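Local coordinates for aminoglycoside 6'-n-acetyltransferase (Salmonella choleraesuis, PDB 2VBQ), which catalyses the transfer of an acetyl group from acetyl-CoA to the 6'-amino group of aminoglycosides, conferring resistance to these antibiotics, at residues H20-R24 and G111-L116; L37-W42 and E99-L104; D61-F66 and A119-W123; D79-R83 and W123-C129; V87-D91 and R130-S134. All coordinates share one frame; numbering follows the deposited sequence.

Interaction 1: residues H20-R24 and G111-L116; sequences HMDIR and GVAKQL. With NI (nickel (II) ion), chain D.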
# COMPACT_ATOMS: atom_id res chain seq x y z
N HIS A 20 -12.11 17.89 -28.75
CA HIS A 20 -12.81 17.10 -27.72
C HIS A 20 -11.98 15.90 -27.23
O HIS A 20 -11.51 15.06 -28.02
CB HIS A 20 -14.19 16.63 -28.22
CG HIS A 20 -14.92 15.77 -27.23
ND1 HIS A 20 -15.39 16.27 -26.03
CD2 HIS A 20 -15.21 14.45 -27.24
CE1 HIS A 20 -15.97 15.29 -25.35
NE2 HIS A 20 -15.86 14.17 -26.06
N MET A 21 -11.83 15.80 -25.92
CA MET A 21 -11.09 14.69 -25.29
C MET A 21 -12.02 13.65 -24.64
O MET A 21 -12.99 14.01 -24.01
CB MET A 21 -10.10 15.24 -24.26
CG MET A 21 -9.37 14.13 -23.47
SD MET A 21 -8.06 14.79 -22.44
CE MET A 21 -8.98 15.60 -21.14
N ASP A 22 -11.71 12.36 -24.82
CA ASP A 22 -12.41 11.31 -24.11
C ASP A 22 -11.47 10.50 -23.22
O ASP A 22 -10.35 10.22 -23.61
CB ASP A 22 -13.08 10.38 -25.11
CG ASP A 22 -14.31 10.99 -25.70
OD1 ASP A 22 -15.30 11.07 -24.94
OD2 ASP A 22 -14.29 11.40 -26.89
N ILE A 23 -11.94 10.14 -22.03
CA ILE A 23 -11.26 9.16 -21.20
C ILE A 23 -11.92 7.79 -21.40
O ILE A 23 -13.09 7.58 -21.05
CB ILE A 23 -11.25 9.54 -19.70
CG1 ILE A 23 -10.82 11.01 -19.50
CG2 ILE A 23 -10.41 8.52 -18.88
CD1 ILE A 23 -9.40 11.33 -20.00
N ARG A 24 -11.18 6.86 -21.98
CA ARG A 24 -11.72 5.54 -22.27
C ARG A 24 -11.09 4.53 -21.27
O ARG A 24 -9.87 4.48 -21.10
CB ARG A 24 -11.43 5.16 -23.74
CG ARG A 24 -11.88 6.23 -24.79
CD ARG A 24 -13.41 6.20 -25.04
NE ARG A 24 -13.93 7.08 -26.11
CZ ARG A 24 -13.28 7.46 -27.22
NH1 ARG A 24 -12.03 7.06 -27.46
NH2 ARG A 24 -13.88 8.26 -28.09
N GLY A 111 -5.40 19.94 -18.42
CA GLY A 111 -6.46 19.25 -17.71
C GLY A 111 -6.60 17.78 -18.01
O GLY A 111 -7.58 17.16 -17.61
N VAL A 112 -5.62 17.19 -18.71
CA VAL A 112 -5.67 15.75 -19.03
C VAL A 112 -5.64 14.91 -17.75
O VAL A 112 -6.51 14.07 -17.54
CB VAL A 112 -4.57 15.29 -20.07
CG1 VAL A 112 -4.69 13.78 -20.37
CG2 VAL A 112 -4.68 16.09 -21.40
N ALA A 113 -4.66 15.12 -16.88
CA ALA A 113 -4.60 14.35 -15.62
C ALA A 113 -5.88 14.55 -14.77
O ALA A 113 -6.42 13.60 -14.21
CB ALA A 113 -3.37 14.75 -14.83
N LYS A 114 -6.35 15.78 -14.67
CA LYS A 114 -7.60 16.05 -13.96
C LYS A 114 -8.73 15.10 -14.41
O LYS A 114 -9.39 14.44 -13.60
CB LYS A 114 -8.01 17.50 -14.20
CG LYS A 114 -9.27 17.96 -13.51
CD LYS A 114 -9.44 19.44 -13.76
CE LYS A 114 -10.89 19.83 -13.71
NZ LYS A 114 -11.33 19.96 -12.30
N GLN A 115 -8.94 15.02 -15.72
CA GLN A 115 -9.98 14.17 -16.27
C GLN A 115 -9.68 12.68 -16.10
O GLN A 115 -10.57 11.92 -15.77
CB GLN A 115 -10.28 14.53 -17.70
CG GLN A 115 -10.99 15.88 -17.78
CD GLN A 115 -11.48 16.18 -19.16
OE1 GLN A 115 -11.22 17.26 -19.69
NE2 GLN A 115 -12.20 15.22 -19.78
N LEU A 116 -8.41 12.29 -16.26
CA LEU A 116 -8.00 10.91 -15.97
C LEU A 116 -8.34 10.52 -14.51
O LEU A 116 -8.92 9.47 -14.26
CB LEU A 116 -6.49 10.73 -16.22
CG LEU A 116 -6.09 10.55 -17.69
CD1 LEU A 116 -4.56 10.77 -17.87
CD2 LEU A 116 -6.53 9.12 -18.18
NI NI D . -16.64 12.46 -25.55
O HOH W 1 -14.37 13.83 -21.74
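The N-terminal part of the acetyl-CoA-binding helix of this GNAT fold rests on the N-terminal edge strand through two knobs, Met21 and Ile23, which meet Val112, Gln115 and Leu116. Met21 sends its chain straight out (chi1 175°, chi2 172°) before bending at chi3. The sulfur thereby reaches Val112, SD lying 3.8 Å from Val112 CG2, and the methyl comes up against the end of Gln115. There Met21 CE is 3.1 Å from Gln115 OE1, unusually short, so the exact placing of the two ends is uncertain. Two residues on along the strand, the CG1-CD1 branch of Ile23 lies against the helix backbone, with CD1 4.0 Å from Leu116 N. The Ile23 and Leu116 side chains meet at about a right angle, Ile23 CG2 standing 4.0 Å from Leu116 CD2. No direct hydrogen bond joins the segments, but a water donates to Met21 O at 2.7 Å and accepts weakly from Gln115 NE2. Asp22, which points away from the helix, holds a nickel ion instead, through OD1 at 2.0 Å, together with His20 NE2 at 1.9 Å. Gly111 is the N-cap, and the backbone N atoms of Gly111, Ala113 and Lys114 all donate to oxygens of the bound bisubstrate analogue, as in the pyrophosphate-binding loop of GNAT enzymes. Residues 21-24 and 112-116 run at 39° to each other. Strand 63-70 flanks the contact, pairing with Asp22 and Arg24 and adding Phe66 and Ala68 beside Ile23, while Ile75 of strand 73-83 and Val103 of strand 95-103 continue the floor beneath Val112.

Interaction 2: residues L37-W42 and E99-L104; sequences LRKQLW and EGIFVL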
# COMPACT_ATOMS: atom_id res chain seq x y z
N LEU A 37 2.28 4.41 -24.23
CA LEU A 37 2.43 5.44 -23.21
C LEU A 37 3.12 4.95 -21.94
O LEU A 37 3.97 5.63 -21.37
CB LEU A 37 1.04 6.01 -22.86
CG LEU A 37 0.48 6.98 -23.87
CD1 LEU A 37 -1.05 7.11 -23.68
CD2 LEU A 37 1.22 8.36 -23.80
N ARG A 38 2.75 3.75 -21.50
CA ARG A 38 3.30 3.17 -20.28
C ARG A 38 4.82 3.02 -20.32
O ARG A 38 5.52 3.21 -19.31
CB ARG A 38 2.63 1.82 -20.01
CG ARG A 38 2.55 1.45 -18.53
CD ARG A 38 1.64 0.30 -18.44
NE ARG A 38 1.32 -0.16 -17.09
CZ ARG A 38 1.80 -1.27 -16.54
NH1 ARG A 38 2.68 -2.02 -17.20
NH2 ARG A 38 1.40 -1.62 -15.32
N LYS A 39 5.35 2.72 -21.51
CA LYS A 39 6.79 2.57 -21.67
C LYS A 39 7.50 3.91 -21.57
O LYS A 39 8.73 3.95 -21.35
CB LYS A 39 7.09 1.87 -23.01
CG LYS A 39 6.68 0.41 -22.98
CD LYS A 39 6.39 -0.18 -24.36
CE LYS A 39 6.87 -1.62 -24.40
NZ LYS A 39 5.80 -2.56 -24.88
N GLN A 40 6.76 5.00 -21.72
CA GLN A 40 7.33 6.32 -21.53
C GLN A 40 7.27 6.78 -20.07
O GLN A 40 8.14 7.51 -19.61
CB GLN A 40 6.69 7.35 -22.44
CG GLN A 40 6.84 7.03 -23.92
CD GLN A 40 6.04 7.98 -24.81
OE1 GLN A 40 6.39 9.17 -24.92
NE2 GLN A 40 4.97 7.46 -25.44
N LEU A 41 6.24 6.35 -19.33
CA LEU A 41 6.21 6.65 -17.91
C LEU A 41 7.33 5.87 -17.18
O LEU A 41 8.06 6.43 -16.34
CB LEU A 41 4.85 6.36 -17.27
CG LEU A 41 4.76 6.52 -15.74
CD1 LEU A 41 5.10 7.96 -15.29
CD2 LEU A 41 3.39 6.10 -15.23
N TRP A 42 7.44 4.59 -17.54
CA TRP A 42 8.39 3.68 -16.92
C TRP A 42 9.34 3.11 -17.99
O TRP A 42 9.16 1.96 -18.42
CB TRP A 42 7.62 2.56 -16.19
CG TRP A 42 6.84 3.01 -14.98
CD1 TRP A 42 7.33 3.69 -13.90
CD2 TRP A 42 5.44 2.76 -14.69
NE1 TRP A 42 6.33 3.92 -12.99
CE2 TRP A 42 5.17 3.36 -13.43
CE3 TRP A 42 4.39 2.13 -15.38
CZ2 TRP A 42 3.89 3.33 -12.83
CZ3 TRP A 42 3.11 2.10 -14.79
CH2 TRP A 42 2.88 2.70 -13.52
N GLU A 99 -2.34 4.05 -9.34
CA GLU A 99 -1.13 3.24 -9.43
C GLU A 99 -0.08 3.86 -10.37
O GLU A 99 1.12 3.63 -10.21
CB GLU A 99 -1.45 1.79 -9.85
CG GLU A 99 -2.37 0.99 -8.88
CD GLU A 99 -1.71 0.59 -7.54
OE1 GLU A 99 -0.55 0.97 -7.27
OE2 GLU A 99 -2.37 -0.10 -6.73
N GLY A 100 -0.54 4.67 -11.32
CA GLY A 100 0.37 5.36 -12.27
C GLY A 100 -0.40 6.40 -13.06
O GLY A 100 -1.56 6.21 -13.37
N ILE A 101 0.26 7.51 -13.40
CA ILE A 101 -0.34 8.52 -14.24
C ILE A 101 0.75 9.24 -15.04
O ILE A 101 1.83 9.57 -14.51
CB ILE A 101 -1.24 9.51 -13.43
CG1 ILE A 101 -2.13 10.33 -14.38
CG2 ILE A 101 -0.38 10.40 -12.48
CD1 ILE A 101 -3.37 10.91 -13.76
N PHE A 102 0.45 9.47 -16.32
CA PHE A 102 1.39 10.08 -17.25
C PHE A 102 0.64 10.77 -18.36
O PHE A 102 -0.30 10.20 -18.93
CB PHE A 102 2.33 9.00 -17.83
CG PHE A 102 3.23 9.52 -18.94
CD1 PHE A 102 4.47 10.12 -18.65
CD2 PHE A 102 2.85 9.38 -20.28
CE1 PHE A 102 5.32 10.60 -19.72
CE2 PHE A 102 3.66 9.86 -21.32
CZ PHE A 102 4.90 10.46 -21.03
N VAL A 103 1.05 11.99 -18.68
CA VAL A 103 0.52 12.73 -19.82
C VAL A 103 1.71 13.16 -20.66
O VAL A 103 2.73 13.59 -20.10
CB VAL A 103 -0.31 13.98 -19.38
CG1 VAL A 103 -0.77 14.83 -20.58
CG2 VAL A 103 -1.52 13.56 -18.53
N LEU A 104 1.62 12.98 -21.98
CA LEU A 104 2.73 13.35 -22.88
C LEU A 104 3.14 14.80 -22.65
O LEU A 104 2.26 15.66 -22.50
CB LEU A 104 2.33 13.17 -24.34
CG LEU A 104 2.25 11.73 -24.85
CD1 LEU A 104 1.55 11.68 -26.18
CD2 LEU A 104 3.63 11.11 -24.96
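Leu37 O takes two backbone donors near the end of helix 31-41, Gln40 N at 2.9 Å and Leu41 N at 3.1 Å, and this final turn is the part laid across strand 95-103. Phe102 is the main knob from the strand. Its CG stands anti to the backbone N (chi1 172°), which carries the ring beneath the helix: the backbone around Gln40 and Leu41 lies over one face, and Leu37 CD2 sits in the ring plane at the edge, 3.8 Å from Phe102 CE2. Leu41 and Phe102 lie alongside each other, pointing opposite ways, with Leu41 CB 3.7 Å from Phe102 CB. The same Leu37 methyl also touches Leu104, CD2 to CG at 3.7 Å, and Gln40 OE1 brushes Leu104 CD2, while Gln40 NE2 is bonded to Gly36 O. At the other end the Trp42 indole comes edge-on to the strand, CZ2 being 3.8 Å from Glu99 O, near Gly100 CA. Glu99 and Gly100 both face Asp79 and form a classic beta bulge, a feature of this strand in GNAT enzymes. Glu99 OE2 turns to Ser81 and Arg83. Van der Waals packing, mostly apolar and without a hydrogen bond, thus joins substrate-binding Trp42 and Glu99 to acetyl-CoA-binding Ile101, Phe102 and Val103, while Glu99 O accepts from the bound bisubstrate analogue and Ile101 N and Val103 N donate to it.

Interaction 3: residues D61-F66 and A119-W123; sequences DHLASF and AVQRW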
# COMPACT_ATOMS: atom_id res chain seq x y z
N ASP A 61 -11.23 -7.54 -11.96
CA ASP A 61 -12.23 -6.66 -11.42
C ASP A 61 -11.66 -5.69 -10.38
O ASP A 61 -12.39 -4.82 -9.94
CB ASP A 61 -13.42 -7.44 -10.84
CG ASP A 61 -12.99 -8.55 -9.90
OD1 ASP A 61 -11.82 -8.57 -9.41
OD2 ASP A 61 -13.85 -9.44 -9.64
N HIS A 62 -10.39 -5.86 -9.98
CA HIS A 62 -9.74 -4.89 -9.07
C HIS A 62 -8.64 -4.02 -9.72
O HIS A 62 -7.88 -3.36 -9.01
CB HIS A 62 -9.22 -5.56 -7.77
CG HIS A 62 -10.32 -5.99 -6.84
ND1 HIS A 62 -11.22 -6.97 -7.19
CD2 HIS A 62 -10.71 -5.54 -5.62
CE1 HIS A 62 -12.10 -7.14 -6.22
NE2 HIS A 62 -11.82 -6.27 -5.26
N LEU A 63 -8.54 -4.11 -11.05
CA LEU A 63 -7.63 -3.30 -11.84
C LEU A 63 -8.42 -2.69 -12.97
O LEU A 63 -9.25 -3.36 -13.56
CB LEU A 63 -6.47 -4.14 -12.41
CG LEU A 63 -5.48 -4.73 -11.42
CD1 LEU A 63 -4.47 -5.67 -12.12
CD2 LEU A 63 -4.79 -3.59 -10.67
N ALA A 64 -8.16 -1.41 -13.26
CA ALA A 64 -8.65 -0.73 -14.46
C ALA A 64 -7.67 0.36 -14.84
O ALA A 64 -7.05 0.99 -13.97
CB ALA A 64 -10.07 -0.11 -14.25
N SER A 65 -7.52 0.56 -16.15
CA SER A 65 -6.69 1.62 -16.69
C SER A 65 -7.53 2.46 -17.63
O SER A 65 -8.54 2.01 -18.13
CB SER A 65 -5.47 1.04 -17.43
OG SER A 65 -4.64 0.41 -16.47
N PHE A 66 -7.11 3.72 -17.81
CA PHE A 66 -7.89 4.74 -18.49
C PHE A 66 -6.95 5.49 -19.45
O PHE A 66 -5.84 5.85 -19.05
CB PHE A 66 -8.53 5.69 -17.46
CG PHE A 66 -9.47 4.97 -16.49
CD1 PHE A 66 -8.97 4.38 -15.33
CD2 PHE A 66 -10.82 4.80 -16.81
CE1 PHE A 66 -9.83 3.65 -14.45
CE2 PHE A 66 -11.68 4.07 -15.96
CZ PHE A 66 -11.18 3.49 -14.78
N ALA A 119 -12.02 10.04 -13.83
CA ALA A 119 -12.43 8.71 -14.29
C ALA A 119 -12.06 7.61 -13.28
O ALA A 119 -12.88 6.71 -13.03
CB ALA A 119 -11.81 8.39 -15.67
N VAL A 120 -10.84 7.65 -12.74
CA VAL A 120 -10.42 6.72 -11.66
C VAL A 120 -11.38 6.82 -10.46
O VAL A 120 -11.83 5.79 -9.93
CB VAL A 120 -8.96 6.99 -11.17
CG1 VAL A 120 -8.66 6.23 -9.83
CG2 VAL A 120 -7.92 6.65 -12.25
N GLN A 121 -11.63 8.05 -10.01
CA GLN A 121 -12.59 8.32 -8.92
C GLN A 121 -13.99 7.75 -9.17
O GLN A 121 -14.57 7.10 -8.28
CB GLN A 121 -12.68 9.83 -8.61
CG GLN A 121 -13.49 10.12 -7.32
CD GLN A 121 -13.55 11.60 -6.99
OE1 GLN A 121 -12.58 12.33 -7.15
NE2 GLN A 121 -14.71 12.04 -6.52
N ARG A 122 -14.51 8.00 -10.37
CA ARG A 122 -15.81 7.49 -10.83
C ARG A 122 -15.84 5.95 -10.75
O ARG A 122 -16.74 5.35 -10.16
CB ARG A 122 -16.06 7.99 -12.27
CG ARG A 122 -17.44 7.69 -12.91
CD ARG A 122 -17.49 8.18 -14.38
NE ARG A 122 -16.95 9.55 -14.47
CZ ARG A 122 -16.01 10.00 -15.30
NH1 ARG A 122 -15.46 9.22 -16.24
NH2 ARG A 122 -15.61 11.27 -15.20
N TRP A 123 -14.82 5.31 -11.32
CA TRP A 123 -14.66 3.87 -11.24
C TRP A 123 -14.64 3.36 -9.77
O TRP A 123 -15.38 2.42 -9.40
CB TRP A 123 -13.39 3.44 -12.01
CG TRP A 123 -13.13 1.97 -12.00
CD1 TRP A 123 -13.88 0.99 -12.60
CD2 TRP A 123 -12.03 1.30 -11.37
NE1 TRP A 123 -13.32 -0.24 -12.37
CE2 TRP A 123 -12.19 -0.08 -11.62
CE3 TRP A 123 -10.93 1.73 -10.62
CZ2 TRP A 123 -11.29 -1.04 -11.12
CZ3 TRP A 123 -10.03 0.79 -10.14
CH2 TRP A 123 -10.21 -0.59 -10.40
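The Trp123 indole carries Ala64 on one face, has the carbonyl carbon of His62 at its edge, and receives the rim of the Phe66 ring on the same face as Ala64. Ala64 CB sits 3.6 Å from the centroid of the six-membered ring and 20° off its normal, a CH-pi contact whose closest atom is Trp123 CE2, at 3.4 Å. Phe66 instead turns its edge to the five-membered ring in an offset edge-to-face pair, the planes 63° apart and the centroids separated by 5.6 Å. This is the layer in which helix 112-126 of the GNAT fold covers the central sheet; residues 119-123 run at 151° to residues 63-66, close to antiparallel. Trp123 extends from the helix down to the strand, its indole covering Ala64 and reaching the backbone of Leu63. About a turn before Trp123, Ala119 and Val120 pack on one face of Phe66: Ala119 CB lies 3.9 Å from Phe66 CD2, Val120 CG2 reaches the CD1 side, and Ala119 O lies over the same face. Ile23 of the edge strand packs against both Phe66 and Ala119, whereas Val96 of strand 95-103 touches Trp123. No hydrogen bond links the two segments. At the loop end, His62 ND1 donates to Asp61 OD1. The junction of the two aromatic residues is close-fitting, with Phe66 CZ lying 3.5 Å from Trp123 CB.

Interaction 4: residues D79-R83 and W123-C129; sequences DASIR and WGTNKGC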
# COMPACT_ATOMS: atom_id res chain seq x y z
N ASP A 79 -3.22 4.22 -14.50
CA ASP A 79 -3.50 2.88 -14.00
C ASP A 79 -4.13 3.03 -12.62
O ASP A 79 -3.64 3.82 -11.82
CB ASP A 79 -2.21 2.06 -13.87
CG ASP A 79 -1.60 1.68 -15.22
OD1 ASP A 79 -2.30 1.72 -16.24
OD2 ASP A 79 -0.41 1.32 -15.26
N ALA A 80 -5.18 2.24 -12.33
CA ALA A 80 -5.85 2.29 -11.02
C ALA A 80 -6.10 0.88 -10.49
O ALA A 80 -6.14 -0.08 -11.26
CB ALA A 80 -7.13 3.09 -11.11
N SER A 81 -6.21 0.76 -9.18
CA SER A 81 -6.60 -0.49 -8.56
C SER A 81 -7.64 -0.24 -7.48
O SER A 81 -7.79 0.90 -7.00
CB SER A 81 -5.38 -1.15 -7.90
OG SER A 81 -4.91 -0.32 -6.83
N ILE A 82 -8.32 -1.31 -7.07
CA ILE A 82 -9.09 -1.33 -5.84
C ILE A 82 -8.29 -2.18 -4.85
O ILE A 82 -8.12 -3.41 -5.04
CB ILE A 82 -10.46 -1.99 -6.03
CG1 ILE A 82 -11.23 -1.34 -7.20
CG2 ILE A 82 -11.25 -1.97 -4.66
CD1 ILE A 82 -11.55 0.13 -7.04
N ARG A 83 -7.80 -1.53 -3.82
CA ARG A 83 -6.90 -2.17 -2.88
C ARG A 83 -7.66 -2.57 -1.62
O ARG A 83 -8.35 -1.74 -1.03
CB ARG A 83 -5.74 -1.23 -2.50
CG ARG A 83 -4.67 -1.06 -3.59
CD ARG A 83 -3.43 -0.48 -2.92
NE ARG A 83 -2.37 -0.04 -3.81
CZ ARG A 83 -1.27 0.60 -3.39
NH1 ARG A 83 -1.09 0.84 -2.09
NH2 ARG A 83 -0.33 0.99 -4.25
N TRP A 123 -14.82 5.31 -11.32
CA TRP A 123 -14.66 3.87 -11.24
C TRP A 123 -14.64 3.36 -9.77
O TRP A 123 -15.38 2.42 -9.40
CB TRP A 123 -13.39 3.44 -12.01
CG TRP A 123 -13.13 1.97 -12.00
CD1 TRP A 123 -13.88 0.99 -12.60
CD2 TRP A 123 -12.03 1.30 -11.37
NE1 TRP A 123 -13.32 -0.24 -12.37
CE2 TRP A 123 -12.19 -0.08 -11.62
CE3 TRP A 123 -10.93 1.73 -10.62
CZ2 TRP A 123 -11.29 -1.04 -11.12
CZ3 TRP A 123 -10.03 0.79 -10.14
CH2 TRP A 123 -10.21 -0.59 -10.40
N GLY A 124 -13.82 3.98 -8.93
CA GLY A 124 -13.71 3.53 -7.55
C GLY A 124 -14.99 3.79 -6.75
O GLY A 124 -15.40 2.96 -5.89
N THR A 125 -15.63 4.93 -7.01
CA THR A 125 -16.90 5.26 -6.37
C THR A 125 -17.98 4.24 -6.74
O THR A 125 -18.70 3.75 -5.87
CB THR A 125 -17.34 6.72 -6.69
OG1 THR A 125 -16.42 7.60 -6.04
CG2 THR A 125 -18.78 7.03 -6.20
N ASN A 126 -18.05 3.88 -8.02
CA ASN A 126 -19.03 2.88 -8.44
C ASN A 126 -18.78 1.46 -7.89
O ASN A 126 -19.70 0.63 -7.82
CB ASN A 126 -19.13 2.85 -9.97
CG ASN A 126 -20.00 3.97 -10.52
OD1 ASN A 126 -19.97 4.27 -11.72
ND2 ASN A 126 -20.80 4.60 -9.64
N LYS A 127 -17.52 1.21 -7.52
CA LYS A 127 -17.07 -0.00 -6.82
C LYS A 127 -17.20 0.06 -5.29
O LYS A 127 -16.70 -0.81 -4.58
CB LYS A 127 -15.62 -0.28 -7.21
CG LYS A 127 -15.47 -1.40 -8.21
CD LYS A 127 -15.98 -1.10 -9.58
CE LYS A 127 -15.45 -2.14 -10.57
NZ LYS A 127 -15.50 -3.52 -10.02
N GLY A 128 -17.85 1.10 -4.78
CA GLY A 128 -18.04 1.27 -3.35
C GLY A 128 -16.82 1.68 -2.55
O GLY A 128 -16.76 1.42 -1.33
N CYS A 129 -15.84 2.33 -3.18
CA CYS A 129 -14.73 2.88 -2.38
C CYS A 129 -15.07 4.24 -1.77
O CYS A 129 -15.62 5.11 -2.44
CB CYS A 129 -13.42 2.98 -3.20
SG CYS A 129 -12.85 1.38 -3.87
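The C-terminal end of helix 112-126 closes over strand 73-83 here, with Ile82 filling the angle between Trp123 and Cys129. Ile82 CD1 lies 3.9 Å from the centroid of the Trp123 six-membered ring and 26° off its normal, a CH-pi contact on the face opposite Ala64. The indole is thus held between methyl groups from two neighbouring strands. The CG1-CD1 branch does this work: CG1 is anti to the carbonyl carbon of Ile82 (chi1 -53°), comes within 3.4 Å of Trp123 CH2, and carries CD1 on across the ring. The same methyl then meets sulfur, Ile82 CD1 to Cys129 SG being 3.6 Å, and CG2 touches the sulfur as well. Cys129 owes its position to a Schellman motif that ends the helix. Its N donates to Gly124 O at 2.8 Å, and the N of Gly128, the positive-phi C' residue, donates to Thr125 O at 3.0 Å, so the chain folds back and the thiol faces the strand. Gly124 itself passes close to Ile82 CD1, which also lies near Lys127 CB. Two residues earlier on the strand, Ala80 CB lies 3.8 Å from Trp123 CZ3, while the backbone of Ser81 runs past the indole edge. Ser81 points away from the helix, and its OG bonds to Glu99 OE2 in the substrate site. Val96 and Pro94 pack beside Ile82, and Thr125 touches Cys165 of the second subunit.

Interaction 5: residues V87-D91 and R130-S134; sequences VNGCD and REMAS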
# COMPACT_ATOMS: atom_id res chain seq x y z
N VAL A 87 -4.05 0.71 3.23
CA VAL A 87 -3.45 1.83 2.51
C VAL A 87 -3.06 2.96 3.50
O VAL A 87 -3.90 3.46 4.26
CB VAL A 87 -4.38 2.41 1.39
CG1 VAL A 87 -3.66 3.52 0.61
CG2 VAL A 87 -4.86 1.29 0.43
N ASN A 88 -1.79 3.35 3.45
CA ASN A 88 -1.27 4.44 4.28
C ASN A 88 -2.14 5.69 4.21
O ASN A 88 -2.47 6.17 3.10
CB ASN A 88 0.18 4.79 3.89
CG ASN A 88 1.14 3.62 4.05
OD1 ASN A 88 1.08 2.64 3.30
ND2 ASN A 88 2.05 3.72 5.03
N GLY A 89 -2.54 6.17 5.40
CA GLY A 89 -3.31 7.40 5.56
C GLY A 89 -4.81 7.27 5.40
O GLY A 89 -5.52 8.25 5.57
N CYS A 90 -5.28 6.07 5.06
CA CYS A 90 -6.71 5.80 4.86
C CYS A 90 -7.32 5.14 6.09
O CYS A 90 -6.63 4.45 6.82
CB CYS A 90 -6.92 4.93 3.61
SG CYS A 90 -6.44 5.79 2.07
N ASP A 91 -8.62 5.35 6.29
CA ASP A 91 -9.36 4.77 7.42
C ASP A 91 -10.33 3.68 7.00
O ASP A 91 -10.83 2.95 7.86
CB ASP A 91 -10.15 5.84 8.18
CG ASP A 91 -9.29 6.97 8.65
OD1 ASP A 91 -8.22 6.70 9.26
OD2 ASP A 91 -9.67 8.14 8.42
N ARG A 130 -14.73 4.43 -0.49
CA ARG A 130 -14.98 5.71 0.19
C ARG A 130 -13.83 6.69 0.05
O ARG A 130 -14.01 7.90 0.19
CB ARG A 130 -15.33 5.50 1.68
CG ARG A 130 -16.50 4.54 1.89
CD ARG A 130 -17.18 4.68 3.29
NE ARG A 130 -16.51 3.92 4.36
CZ ARG A 130 -16.47 2.59 4.44
NH1 ARG A 130 -17.02 1.82 3.50
NH2 ARG A 130 -15.85 2.01 5.47
N GLU A 131 -12.64 6.17 -0.25
CA GLU A 131 -11.43 6.98 -0.31
C GLU A 131 -10.66 6.64 -1.57
O GLU A 131 -10.66 5.48 -2.02
CB GLU A 131 -10.54 6.71 0.91
CG GLU A 131 -11.07 7.23 2.25
CD GLU A 131 -10.34 6.61 3.45
OE1 GLU A 131 -10.26 5.37 3.54
OE2 GLU A 131 -9.84 7.36 4.30
N MET A 132 -10.02 7.66 -2.13
CA MET A 132 -9.04 7.50 -3.19
C MET A 132 -7.69 7.90 -2.64
O MET A 132 -7.57 8.89 -1.91
CB MET A 132 -9.42 8.35 -4.42
CG MET A 132 -8.36 8.40 -5.55
SD MET A 132 -9.03 8.99 -7.12
CE MET A 132 -9.54 10.64 -6.61
N ALA A 133 -6.67 7.12 -2.98
CA ALA A 133 -5.31 7.42 -2.55
C ALA A 133 -4.29 7.29 -3.68
O ALA A 133 -4.58 6.74 -4.77
CB ALA A 133 -4.92 6.55 -1.35
N SER A 134 -3.09 7.79 -3.38
CA SER A 134 -1.97 7.84 -4.32
C SER A 134 -0.70 8.09 -3.50
O SER A 134 -0.77 8.42 -2.32
CB SER A 134 -2.19 8.97 -5.33
OG SER A 134 -1.18 8.97 -6.33
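Polar contact rests on Glu131, whose carboxylate receives the backbone N of Asp91 in a forked bond. Asp91 N to Glu131 OE2 is the stronger arm, 3.1 Å and nearly straight at 169°, using the syn lone pair; the arm to OE1 is weak, 3.2 Å and bent to 131°. Ser92 OG holds OE1 as well, and beside the fork Cys90 CB makes a van der Waals contact with Glu131 OE1 at 3.4 Å. Charge enters through the Asp91 carboxylate, whose OD2 stands 4.2 Å from Glu131 OE2. Arg162 of the second subunit forms salt bridges to both oxygens through NH2, which probably offsets the repulsion between the two acids. Apolar packing completes the contact. Ala133 CB touches Cys90 SG and Val87 CG1, each at 3.8 Å, so Cys90 and Val87 both rest on Ala133. A type II turn from Val87 to Cys90, with Gly89 at positive phi, brings both residues to the same side. Its corner carries Asn88, which bonds through ND2 to Glu156 of its own chain and to Asp135 of the second subunit and touches the bound analogue. Met132 to Ser134 pair antiparallel with a strand of that subunit, giving a sheet continuous across the GNAT dimer, with the aminoglycoside site beside the interface.

In the fold
Interactions 1, 3 and 4 follow helix 112-126 from its cofactor-binding start to its end, laying it across strands 21-25, 63-70 and 73-83 in turn. Interactions 3 and 4 share Trp123, and their centres lie only about 5 Å apart. Interaction 2 sets helix 31-41 against strand 95-103; Ile101 and Val103 of that strand touch Ala113, Leu116 and Val112 of interaction 1. Interactions 1 to 4 have no direct hydrogen bond between their segments, whereas interaction 5, beside the second subunit, adds carboxylate bonds and intersubunit salt bridges. Interaction 4 is largely buried, as is interaction 5; the other three are partly buried, interaction 1 having a metal at its outer edge.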